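Local coordinates for protein diaminopimelate decarboxylase (PDB 1TWI) that decarboxylates meso-diaminopimelate to L-lysine, the last step of lysine biosynthesis, using pyridoxal 5'-phosphate in a homodimer, at residues A331-Y336 against I389-N394; N325-P330 against L379-V384. All blocks are in the same frame, centred on the assembly; numbering follows the deposited sequence.

Interaction 1: A331-Y336 against I389-N394; sequences AMYEAY and ISMANN
M391 meets M332 and Y333 through a bend near the end of its chain. Its CG is anti to the carbonyl carbon, and the chain runs on straight until chi3 (73°), which places CE beside M332 and Y333. M332 is extended instead. Its CG is anti to the backbone N (chi1 -166°), and the trans torsions beyond carry SD and CE well out from the helix. The two methionines cross at about a right angle. M332 CE lies 3.9 Å from M391 CE, and M332 SD is 4.0 Å from that same methyl. Y333 arrives from the direction opposite to M391. Its hydroxyl end does the touching, with OH 3.7 Å from M391 CE and 4.1 Å from M391 SD. The M391 methyl therefore has the M332 thioether and the Y333 hydroxyl as neighbours. Within 331-336, M332 CG sits 3.8 Å above the plane of the Y333 ring, over its centre.

Helix 329-333 ends at Y333, and E334 leaves helical geometry with a positive phi (56°). M391 closes a short 3-10 segment, tied by a bond of 3.0 Å from A392 N to I389 O. The site lies at the dimer interface. M332 packs on M328, Y333 on E359 and M391 on Y395, each partner belonging to the second subunit. Y333 and M391 line the pocket of the bound product lysine, and Y333 is inferred to bind substrate. The M332-M391 contact is apolar. The whole contact is small, with 93 Å² buried between the segments. M391 brings a thioether and methyl to the pocket beside the Y333 hydroxyl, while M332 backs the M391 methyl; the contact rests on van der Waals packing rather than on directed bonds.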
ATOM      1  N   ALA A 331      -4.769   7.930   1.963  1.00 21.12           N
ATOM      2  CA  ALA A 331      -4.454   7.877   0.542  1.00 25.05           C
ATOM      3  C   ALA A 331      -5.214   6.799  -0.243  1.00 26.06           C
ATOM      4  O   ALA A 331      -5.680   7.015  -1.382  1.00 28.06           O
ATOM      5  CB  ALA A 331      -2.938   7.716   0.342  1.00 25.55           C
ATOM      6  N   MET A 332      -5.389   5.650   0.381  1.00 25.93           N
ATOM      7  CA  MET A 332      -6.048   4.534  -0.227  1.00 25.18           C
ATOM      8  C   MET A 332      -7.584   4.539  -0.211  1.00 26.37           C
ATOM      9  O   MET A 332      -8.215   4.099  -1.177  1.00 23.59           O
ATOM     10  CB  MET A 332      -5.553   3.290   0.489  1.00 29.71           C
ATOM     11  CG  MET A 332      -5.840   2.015  -0.176  1.00 31.36           C
ATOM     12  SD  MET A 332      -4.579   0.865   0.456  1.00 35.96           S
ATOM     13  CE  MET A 332      -5.320  -0.632  -0.252  1.00 29.35           C
ATOM     14  N   TYR A 333      -8.180   5.033   0.876  1.00 24.45           N
ATOM     15  CA  TYR A 333      -9.623   4.966   1.010  1.00 25.06           C
ATOM     16  C   TYR A 333     -10.284   6.311   1.233  1.00 23.22           C
ATOM     17  O   TYR A 333     -11.495   6.363   1.404  1.00 23.45           O
ATOM     18  CB  TYR A 333     -10.001   4.055   2.214  1.00 27.27           C
ATOM     19  CG  TYR A 333      -9.340   2.665   2.291  1.00 28.50           C
ATOM     20  CD1 TYR A 333      -9.815   1.581   1.531  1.00 29.89           C
ATOM     21  CD2 TYR A 333      -8.244   2.435   3.132  1.00 29.59           C
ATOM     22  CE1 TYR A 333      -9.202   0.295   1.606  1.00 29.23           C
ATOM     23  CE2 TYR A 333      -7.621   1.149   3.213  1.00 29.25           C
ATOM     24  CZ  TYR A 333      -8.112   0.097   2.447  1.00 30.03           C
ATOM     25  OH  TYR A 333      -7.529  -1.166   2.534  1.00 32.21           O
ATOM     26  N   GLU A 334      -9.484   7.370   1.232  1.00 22.68           N
ATOM     27  CA  GLU A 334      -9.913   8.733   1.523  1.00 24.84           C
ATOM     28  C   GLU A 334     -10.578   8.701   2.888  1.00 23.75           C
ATOM     29  O   GLU A 334     -11.509   9.441   3.179  1.00 23.28           O
ATOM     30  CB  GLU A 334     -10.879   9.273   0.465  1.00 29.04           C
ATOM     31  CG  GLU A 334     -10.289  10.528  -0.175  1.00 35.31           C
ATOM     32  CD  GLU A 334     -11.138  11.087  -1.303  1.00 39.37           C
ATOM     33  OE1 GLU A 334     -12.075  11.882  -1.007  1.00 41.91           O
ATOM     34  OE2 GLU A 334     -10.871  10.712  -2.485  1.00 41.40           O
ATOM     35  N   ALA A 335     -10.059   7.835   3.740  1.00 22.00           N
ATOM     36  CA  ALA A 335     -10.612   7.651   5.063  1.00 21.19           C
ATOM     37  C   ALA A 335     -10.280   8.778   6.056  1.00 18.91           C
ATOM     38  O   ALA A 335      -9.145   9.339   6.078  1.00 18.66           O
ATOM     39  CB  ALA A 335     -10.136   6.297   5.598  1.00 20.38           C
ATOM     40  N   TYR A 336     -11.264   9.081   6.898  1.00 16.36           N
ATOM     41  CA  TYR A 336     -11.103  10.106   7.909  1.00 15.89           C
ATOM     42  C   TYR A 336     -10.407   9.668   9.226  1.00 14.19           C
ATOM     43  O   TYR A 336     -10.790   8.666   9.852  1.00 12.63           O
ATOM     44  CB  TYR A 336     -12.496  10.715   8.255  1.00 17.26           C
ATOM     45  CG  TYR A 336     -12.424  11.904   9.201  1.00 20.34           C
ATOM     46  CD1 TYR A 336     -12.318  11.730  10.585  1.00 22.05           C
ATOM     47  CD2 TYR A 336     -12.402  13.215   8.698  1.00 22.34           C
ATOM     48  CE1 TYR A 336     -12.175  12.861  11.453  1.00 24.27           C
ATOM     49  CE2 TYR A 336     -12.267  14.320   9.533  1.00 24.31           C
ATOM     50  CZ  TYR A 336     -12.150  14.140  10.901  1.00 25.67           C
ATOM     51  OH  TYR A 336     -11.992  15.259  11.705  1.00 30.40           O
ATOM     52  N   ILE A 389       0.642   0.330  10.667  1.00 10.69           N
ATOM     53  CA  ILE A 389       1.951  -0.242  10.363  1.00 10.29           C
ATOM     54  C   ILE A 389       1.720  -1.522   9.540  1.00 10.75           C
ATOM     55  O   ILE A 389       2.552  -1.876   8.706  1.00 12.04           O
ATOM     56  CB  ILE A 389       2.753  -0.526  11.674  1.00  9.77           C
ATOM     57  CG1 ILE A 389       4.241  -0.821  11.351  1.00  7.58           C
ATOM     58  CG2 ILE A 389       2.165  -1.763  12.427  1.00  9.61           C
ATOM     59  CD1 ILE A 389       5.051   0.456  10.893  1.00  9.98           C
ATOM     60  N   SER A 390       0.599  -2.212   9.722  1.00 10.55           N
ATOM     61  CA  SER A 390       0.432  -3.478   8.971  1.00 11.59           C
ATOM     62  C   SER A 390       0.358  -3.279   7.448  1.00 12.93           C
ATOM     63  O   SER A 390       0.586  -4.225   6.709  1.00 12.67           O
ATOM     64  CB  SER A 390      -0.791  -4.274   9.453  1.00 11.77           C
ATOM     65  OG  SER A 390      -2.017  -3.638   9.088  1.00 13.24           O
ATOM     66  N   MET A 391       0.067  -2.064   6.977  1.00 12.92           N
ATOM     67  CA  MET A 391       0.042  -1.842   5.520  1.00 14.39           C
ATOM     68  C   MET A 391       1.154  -0.875   5.131  1.00 15.10           C
ATOM     69  O   MET A 391       1.207  -0.445   3.977  1.00 18.04           O
ATOM     70  CB  MET A 391      -1.327  -1.273   5.065  1.00 14.33           C
ATOM     71  CG  MET A 391      -2.524  -2.200   5.417  1.00 17.77           C
ATOM     72  SD  MET A 391      -4.164  -1.749   4.737  1.00 23.07           S
ATOM     73  CE  MET A 391      -3.965  -2.150   3.064  1.00 20.97           C
ATOM     74  N   ALA A 392       2.040  -0.518   6.058  1.00 13.04           N
ATOM     75  CA  ALA A 392       3.108   0.453   5.728  1.00 13.15           C
ATOM     76  C   ALA A 392       4.025  -0.106   4.631  1.00 15.89           C
ATOM     77  O   ALA A 392       4.143  -1.335   4.489  1.00 15.09           O
ATOM     78  CB  ALA A 392       3.941   0.764   6.998  1.00 10.04           C
ATOM     79  N   ASN A 393       4.697   0.752   3.862  1.00 14.57           N
ATOM     80  CA  ASN A 393       5.561   0.207   2.833  1.00 14.51           C
ATOM     81  C   ASN A 393       6.724   1.171   2.619  1.00 14.49           C
ATOM     82  O   ASN A 393       6.849   2.108   3.371  1.00 13.19           O
ATOM     83  CB  ASN A 393       4.752   0.063   1.570  1.00 16.16           C
ATOM     84  CG  ASN A 393       4.015   1.340   1.236  1.00 18.80           C
ATOM     85  OD1 ASN A 393       2.768   1.421   1.339  1.00 24.38           O
ATOM     86  ND2 ASN A 393       4.748   2.345   0.861  1.00 12.24           N
ATOM     87  N   ASN A 394       7.547   0.950   1.599  1.00 11.62           N
ATOM     88  CA  ASN A 394       8.710   1.788   1.347  1.00 12.97           C
ATOM     89  C   ASN A 394       8.529   2.683   0.131  1.00 13.17           C
ATOM     90  O   ASN A 394       9.520   3.163  -0.463  1.00 13.91           O
ATOM     91  CB  ASN A 394       9.954   0.910   1.116  1.00 14.98           C
ATOM     92  CG  ASN A 394      10.411   0.198   2.386  1.00 17.84           C
ATOM     93  OD1 ASN A 394      10.494   0.805   3.477  1.00 16.69           O
ATOM     94  ND2 ASN A 394      10.748  -1.056   2.256  1.00 20.12           N
TER

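Interaction 2: N325-P330 against L379-V384; sequences NDMMRP and LAIFDV
Apolar packing carries the contact between M327 and the pair V384 and I381. All three are buried. M327 CG is anti to its own N (chi1 -153°), and the chain then bends at chi2 and chi3. This curls the thioether round V384 CG1 instead of letting it run past. V384 CG1 lies 3.6 Å from M327 CE, 3.7 Å from M327 CG and 3.9 Å from M327 SD, so one methyl branch meets three successive parts of the methionine. The two side chains cross at about a right angle. I381 takes a smaller share. Its CG2 branch comes within 4.0 Å of M327 CE. Together the segments bury 137 Å².

The contact belongs to the C-terminal beta domain found in fold-type III pyridoxal phosphate decarboxylases, which accompanies the cofactor-binding barrel. Strand 378-382 supplies I381 from a mixed sheet, where it pairs antiparallel with strands 300-311 and 339-341. V384 follows in the loop after it. M327 precedes the turn that leads into helix 329-333. L302 of strand 300-311 touches both M327 and V384, and I320 packs on I381, extending the apolar layer across the sheet.

A weak polar interaction also involves M327. Its SD accepts from R329 N at 3.7 Å, with an N-H...S angle of 150°. This weak bond caps the turn into the helix, made by a thioether where an oxygen is more usual. The sulfur thus packs on V384 and also accepts from R329 N.

Charged groups act outside the apolar patch. R329, a residue of the lysine pocket, has a cation-pi contact with Y255. D383 forms a salt bridge to K257 through OD2.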
ATOM      1  N   ASN A 325       3.237   6.188   2.918  1.00 14.95           N
ATOM      2  CA  ASN A 325       3.970   4.911   3.056  1.00 16.21           C
ATOM      3  C   ASN A 325       3.969   4.451   4.573  1.00 16.06           C
ATOM      4  O   ASN A 325       4.088   3.249   4.904  1.00 14.72           O
ATOM      5  CB  ASN A 325       5.421   5.089   2.556  1.00 17.69           C
ATOM      6  CG  ASN A 325       6.232   5.994   3.476  1.00 19.17           C
ATOM      7  OD1 ASN A 325       5.995   7.225   3.559  1.00 18.01           O
ATOM      8  ND2 ASN A 325       7.177   5.388   4.202  1.00 18.20           N
ATOM      9  N   ASP A 326       3.868   5.421   5.483  1.00 14.82           N
ATOM     10  CA  ASP A 326       3.813   5.117   6.940  1.00 14.34           C
ATOM     11  C   ASP A 326       2.394   4.680   7.388  1.00 12.84           C
ATOM     12  O   ASP A 326       2.239   3.903   8.352  1.00 12.47           O
ATOM     13  CB  ASP A 326       4.178   6.369   7.782  1.00 15.59           C
ATOM     14  CG  ASP A 326       5.540   6.959   7.408  1.00 18.02           C
ATOM     15  OD1 ASP A 326       6.538   6.210   7.460  1.00 17.30           O
ATOM     16  OD2 ASP A 326       5.605   8.160   7.069  1.00 16.56           O
ATOM     17  N   MET A 327       1.375   5.210   6.718  1.00 12.05           N
ATOM     18  CA  MET A 327      -0.012   4.976   7.111  1.00 13.52           C
ATOM     19  C   MET A 327      -0.833   5.268   5.861  1.00 13.98           C
ATOM     20  O   MET A 327      -1.049   6.426   5.493  1.00 14.42           O
ATOM     21  CB  MET A 327      -0.374   5.934   8.231  1.00 13.37           C
ATOM     22  CG  MET A 327      -1.492   5.387   9.146  1.00 14.56           C
ATOM     23  SD  MET A 327      -3.171   5.571   8.467  1.00 16.83           S
ATOM     24  CE  MET A 327      -3.480   7.424   8.759  1.00 13.97           C
ATOM     25  N   MET A 328      -1.282   4.197   5.224  1.00 13.22           N
ATOM     26  CA  MET A 328      -1.962   4.262   3.941  1.00 14.03           C
ATOM     27  C   MET A 328      -3.459   4.525   3.922  1.00 15.41           C
ATOM     28  O   MET A 328      -4.014   4.692   2.820  1.00 14.44           O
ATOM     29  CB  MET A 328      -1.738   2.939   3.200  1.00 14.48           C
ATOM     30  CG  MET A 328      -0.265   2.664   2.843  1.00 14.70           C
ATOM     31  SD  MET A 328       0.137   3.623   1.334  1.00 17.46           S
ATOM     32  CE  MET A 328      -0.611   2.450   0.142  1.00 16.71           C
ATOM     33  N   ARG A 329      -4.117   4.576   5.080  1.00 15.11           N
ATOM     34  CA  ARG A 329      -5.598   4.673   5.031  1.00 18.48           C
ATOM     35  C   ARG A 329      -6.182   5.869   4.291  1.00 17.51           C
ATOM     36  O   ARG A 329      -7.059   5.699   3.448  1.00 18.45           O
ATOM     37  CB  ARG A 329      -6.254   4.580   6.425  1.00 20.27           C
ATOM     38  CG  ARG A 329      -6.045   3.289   7.190  1.00 27.49           C
ATOM     39  CD  ARG A 329      -7.051   3.299   8.391  1.00 30.71           C
ATOM     40  NE  ARG A 329      -8.402   3.014   7.938  1.00 32.30           N
ATOM     41  CZ  ARG A 329      -9.486   3.773   8.113  1.00 31.93           C
ATOM     42  NH1 ARG A 329      -9.474   4.933   8.746  1.00 34.85           N
ATOM     43  NH2 ARG A 329     -10.634   3.321   7.639  1.00 34.96           N
ATOM     44  N   PRO A 330      -5.731   7.089   4.610  1.00 18.86           N
ATOM     45  CA  PRO A 330      -6.306   8.228   3.869  1.00 18.98           C
ATOM     46  C   PRO A 330      -6.021   8.184   2.361  1.00 21.92           C
ATOM     47  O   PRO A 330      -6.944   8.387   1.549  1.00 21.48           O
ATOM     48  CB  PRO A 330      -5.670   9.457   4.529  1.00 20.24           C
ATOM     49  CG  PRO A 330      -5.379   8.976   5.983  1.00 18.32           C
ATOM     50  CD  PRO A 330      -4.837   7.547   5.697  1.00 18.62           C
ATOM     51  N   LEU A 379       2.272  17.015  14.858  1.00 12.11           N
ATOM     52  CA  LEU A 379       0.855  16.762  14.752  1.00 12.44           C
ATOM     53  C   LEU A 379       0.635  15.286  15.125  1.00 14.00           C
ATOM     54  O   LEU A 379       1.524  14.454  14.883  1.00 14.16           O
ATOM     55  CB  LEU A 379       0.340  16.963  13.316  1.00 12.84           C
ATOM     56  CG  LEU A 379       0.621  18.293  12.619  1.00 13.20           C
ATOM     57  CD1 LEU A 379      -0.169  18.306  11.312  1.00 13.32           C
ATOM     58  CD2 LEU A 379       0.135  19.476  13.522  1.00 13.40           C
ATOM     59  N   ALA A 380      -0.520  14.965  15.725  1.00 12.78           N
ATOM     60  CA  ALA A 380      -0.859  13.586  16.039  1.00 12.11           C
ATOM     61  C   ALA A 380      -2.078  13.176  15.178  1.00 12.95           C
ATOM     62  O   ALA A 380      -3.144  13.874  15.151  1.00 11.91           O
ATOM     63  CB  ALA A 380      -1.203  13.446  17.535  1.00 12.79           C
ATOM     64  N   ILE A 381      -1.944  12.046  14.495  1.00 12.87           N
ATOM     65  CA  ILE A 381      -3.037  11.531  13.676  1.00 10.99           C
ATOM     66  C   ILE A 381      -3.560  10.384  14.506  1.00 11.70           C
ATOM     67  O   ILE A 381      -2.847   9.400  14.799  1.00 10.09           O
ATOM     68  CB  ILE A 381      -2.484  11.021  12.315  1.00 13.64           C
ATOM     69  CG1 ILE A 381      -1.836  12.204  11.556  1.00 13.72           C
ATOM     70  CG2 ILE A 381      -3.648  10.414  11.444  1.00 12.32           C
ATOM     71  CD1 ILE A 381      -0.762  11.690  10.438  1.00 15.06           C
ATOM     72  N   PHE A 382      -4.829  10.489  14.883  1.00 10.96           N
ATOM     73  CA  PHE A 382      -5.464   9.481  15.731  1.00 10.64           C
ATOM     74  C   PHE A 382      -5.909   8.187  15.071  1.00 10.30           C
ATOM     75  O   PHE A 382      -6.173   8.141  13.885  1.00 11.64           O
ATOM     76  CB  PHE A 382      -6.750  10.033  16.361  1.00 11.04           C
ATOM     77  CG  PHE A 382      -6.530  10.950  17.549  1.00 13.84           C
ATOM     78  CD1 PHE A 382      -5.455  11.853  17.562  1.00 12.62           C
ATOM     79  CD2 PHE A 382      -7.434  10.955  18.599  1.00 13.05           C
ATOM     80  CE1 PHE A 382      -5.310  12.762  18.622  1.00 14.13           C
ATOM     81  CE2 PHE A 382      -7.314  11.863  19.687  1.00 11.62           C
ATOM     82  CZ  PHE A 382      -6.249  12.762  19.684  1.00 13.71           C
ATOM     83  N   ASP A 383      -6.007   7.155  15.904  1.00 10.31           N
ATOM     84  CA  ASP A 383      -6.638   5.901  15.540  1.00  9.17           C
ATOM     85  C   ASP A 383      -5.939   5.190  14.375  1.00 10.57           C
ATOM     86  O   ASP A 383      -6.567   4.794  13.402  1.00 10.20           O
ATOM     87  CB  ASP A 383      -8.098   6.231  15.200  1.00 10.04           C
ATOM     88  CG  ASP A 383      -8.832   6.894  16.372  1.00 13.38           C
ATOM     89  OD1 ASP A 383      -8.680   6.386  17.512  1.00 12.38           O
ATOM     90  OD2 ASP A 383      -9.548   7.909  16.184  1.00 13.23           O
ATOM     91  N   VAL A 384      -4.638   5.031  14.504  1.00  9.61           N
ATOM     92  CA  VAL A 384      -3.874   4.367  13.456  1.00  8.32           C
ATOM     93  C   VAL A 384      -3.310   3.036  13.960  1.00  9.68           C
ATOM     94  O   VAL A 384      -2.343   2.501  13.384  1.00 10.90           O
ATOM     95  CB  VAL A 384      -2.718   5.250  13.038  1.00  8.72           C
ATOM     96  CG1 VAL A 384      -3.213   6.493  12.246  1.00  9.41           C
ATOM     97  CG2 VAL A 384      -1.899   5.687  14.335  1.00  6.85           C
TER

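Overall arrangement
Interactions 1 and 2 share helix 329-333, and their centres are 7 Å apart. Interaction 2 packs the turn leading into this helix on strand 378-382 and the loop after it. Interaction 1 uses its last turn at the lysine pocket. Along the chain the segments of the two contacts alternate. The loop 389-394 also touches 325-330, where N393 N probably donates to N325 O at 2.8 Å. R329 and Y333, both lysine-pocket residues, have side chains about 4 Å apart. The side chain of Y333 is about 9 Å from a bound pyridoxal phosphate, and that of V384 about 13 Å, so the apolar part of interaction 2 is farther from the cofactor, although R329 of its segment reaches the pocket.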